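Local coordinates for phosphoserine phosphatase (Thermococcus onnurineus, PDB 4AP9), which probably hydrolyses L-phosphoserine to L-serine and phosphate with magnesium, as a phosphatase of the haloacid dehalogenase superfamily, at residues D22-W26 against S104-V108. Residues are numbered along the deposited sequence; the frame is centred on the assembly and turned at random.
Sequences DFEFW and SFEEV
F105 turns the edge of its ring toward one face of F25, a T-shaped pair with centroids 5.1 Å apart and planes at 67°. The leading edge is the CD2–CE2 side of F105, and the closest atoms are F25 CE2 and F105 CE2, at 3.5 Å. F25 is directed at the other segment from the first turn of helix 25-33; with its CG anti to the backbone N (chi1 176°), the ring reaches F105 with its CD2–CE2 side and V108 with its CD1–CE1 side. The two methyls of V108 divide their work: CG2 lies 4.0 Å from F25 CD1, while CG1 meets F23 CE2 at 3.6 Å. That split follows from chi1 of 172°, which sets CG1 anti to the backbone N and leaves CG2 beside it. S104 adds its OG at 3.7 Å from F25 CB, a plain van der Waals touch. On the helix side, the indole of W26 takes F25 CD2 over the centre of one face, and its CZ2 comes to the edge of F105, 4.0 Å from F105 CE2. No hydrogen bond crosses this buried contact; apolar and aromatic packing make it up. Cutting F25 back to an alanine would probably open a gap beside F105 and V108 and leave the F105 edge without the F25 face it meets. F71 of helix 68-73 touches F25, F105 and V108, extending the aromatic cluster. The contact joins the start of the helical cap, inserted after strand 11-15, to the loop that follows strand 97-102, an interface between cap and Rossmann-like core characteristic of haloacid dehalogenase-type phosphatases.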
loop_
_atom_site.group_PDB
_atom_site.type_symbol
_atom_site.label_atom_id
_atom_site.label_comp_id
_atom_site.label_asym_id
_atom_site.label_seq_id
_atom_site.Cartn_x
_atom_site.Cartn_y
_atom_site.Cartn_z
ATOM N N ASP A 22 16.886 -6.956 -36.072
ATOM C CA ASP A 22 16.848 -8.410 -36.021
ATOM C C ASP A 22 18.193 -9.001 -35.615
ATOM O O ASP A 22 18.372 -10.207 -35.685
ATOM C CB ASP A 22 16.317 -9.033 -37.317
ATOM C CG ASP A 22 17.035 -8.532 -38.538
ATOM O OD1 ASP A 22 16.817 -7.355 -38.906
ATOM O OD2 ASP A 22 17.808 -9.314 -39.141
ATOM N N PHE A 23 19.121 -8.151 -35.171
ATOM C CA PHE A 23 20.387 -8.647 -34.627
ATOM C C PHE A 23 20.191 -9.373 -33.297
ATOM O O PHE A 23 19.517 -8.881 -32.388
ATOM C CB PHE A 23 21.436 -7.537 -34.469
ATOM C CG PHE A 23 22.738 -8.038 -33.906
ATOM C CD1 PHE A 23 23.548 -8.876 -34.652
ATOM C CD2 PHE A 23 23.123 -7.715 -32.610
ATOM C CE1 PHE A 23 24.739 -9.365 -34.132
ATOM C CE2 PHE A 23 24.311 -8.208 -32.081
ATOM C CZ PHE A 23 25.122 -9.023 -32.848
ATOM N N GLU A 24 20.781 -10.559 -33.200
ATOM C CA GLU A 24 20.685 -11.372 -32.001
ATOM C C GLU A 24 22.077 -11.756 -31.520
ATOM O O GLU A 24 22.671 -12.707 -32.024
ATOM C CB GLU A 24 19.857 -12.620 -32.288
ATOM C CG GLU A 24 18.408 -12.285 -32.551
ATOM C CD GLU A 24 17.565 -13.515 -32.767
ATOM O OE1 GLU A 24 17.189 -14.157 -31.763
ATOM O OE2 GLU A 24 17.295 -13.834 -33.943
ATOM N N PHE A 25 22.585 -11.008 -30.544
ATOM C CA PHE A 25 23.955 -11.199 -30.046
ATOM C C PHE A 25 24.362 -12.651 -29.781
ATOM O O PHE A 25 25.468 -13.069 -30.128
ATOM C CB PHE A 25 24.173 -10.374 -28.771
ATOM C CG PHE A 25 25.518 -10.585 -28.137
ATOM C CD1 PHE A 25 26.624 -9.890 -28.591
ATOM C CD2 PHE A 25 25.672 -11.463 -27.072
ATOM C CE1 PHE A 25 27.872 -10.077 -28.015
ATOM C CE2 PHE A 25 26.928 -11.653 -26.485
ATOM C CZ PHE A 25 28.024 -10.955 -26.960
ATOM N N TRP A 26 23.505 -13.425 -29.119
ATOM C CA TRP A 26 23.895 -14.793 -28.792
ATOM C C TRP A 26 23.981 -15.733 -30.012
ATOM O O TRP A 26 24.843 -16.629 -30.056
ATOM C CB TRP A 26 23.041 -15.377 -27.645
ATOM C CG TRP A 26 23.312 -14.686 -26.317
ATOM C CD1 TRP A 26 22.446 -13.891 -25.609
ATOM C CD2 TRP A 26 24.545 -14.691 -25.574
ATOM N NE1 TRP A 26 23.053 -13.435 -24.457
ATOM C CE2 TRP A 26 24.341 -13.896 -24.422
ATOM C CE3 TRP A 26 25.788 -15.298 -25.766
ATOM C CZ2 TRP A 26 25.338 -13.698 -23.462
ATOM C CZ3 TRP A 26 26.784 -15.097 -24.810
ATOM C CH2 TRP A 26 26.549 -14.297 -23.674
ATOM N N SER A 104 20.233 -7.407 -23.605
ATOM C CA SER A 104 21.554 -7.556 -24.200
ATOM C C SER A 104 22.434 -6.373 -23.800
ATOM O O SER A 104 22.018 -5.514 -23.007
ATOM C CB SER A 104 21.491 -7.501 -25.733
ATOM O OG SER A 104 22.721 -7.951 -26.311
ATOM N N PHE A 105 23.640 -6.338 -24.367
ATOM C CA PHE A 105 24.679 -5.389 -23.965
ATOM C C PHE A 105 24.606 -3.978 -24.546
ATOM O O PHE A 105 24.475 -3.802 -25.757
ATOM C CB PHE A 105 26.031 -6.037 -24.309
ATOM C CG PHE A 105 26.268 -7.350 -23.612
ATOM C CD1 PHE A 105 26.721 -7.386 -22.308
ATOM C CD2 PHE A 105 26.033 -8.556 -24.261
ATOM C CE1 PHE A 105 26.931 -8.581 -21.667
ATOM C CE2 PHE A 105 26.249 -9.758 -23.617
ATOM C CZ PHE A 105 26.691 -9.773 -22.320
ATOM N N GLU A 106 24.684 -2.969 -23.680
ATOM C CA GLU A 106 24.687 -1.580 -24.130
ATOM C C GLU A 106 25.805 -1.311 -25.125
ATOM O O GLU A 106 25.663 -0.470 -26.013
ATOM C CB GLU A 106 24.840 -0.619 -22.944
ATOM C CG GLU A 106 23.554 -0.467 -22.123
ATOM C CD GLU A 106 23.565 0.763 -21.229
ATOM O OE1 GLU A 106 24.605 1.467 -21.197
ATOM O OE2 GLU A 106 22.522 1.026 -20.568
ATOM N N GLU A 107 26.918 -2.022 -24.957
ATOM C CA GLU A 107 28.116 -1.795 -25.748
ATOM C C GLU A 107 27.859 -2.183 -27.203
ATOM O O GLU A 107 28.323 -1.519 -28.139
ATOM C CB GLU A 107 29.304 -2.572 -25.150
ATOM C CG GLU A 107 29.698 -2.140 -23.704
ATOM C CD GLU A 107 28.965 -2.913 -22.587
ATOM O OE1 GLU A 107 27.925 -3.548 -22.854
ATOM O OE2 GLU A 107 29.456 -2.910 -21.436
ATOM N N VAL A 108 27.090 -3.248 -27.381
ATOM C CA VAL A 108 26.708 -3.710 -28.707
ATOM C C VAL A 108 25.522 -2.917 -29.290
ATOM O O VAL A 108 25.440 -2.697 -30.504
ATOM C CB VAL A 108 26.379 -5.201 -28.660
ATOM C CG1 VAL A 108 25.793 -5.666 -29.964
ATOM C CG2 VAL A 108 27.638 -5.984 -28.343
#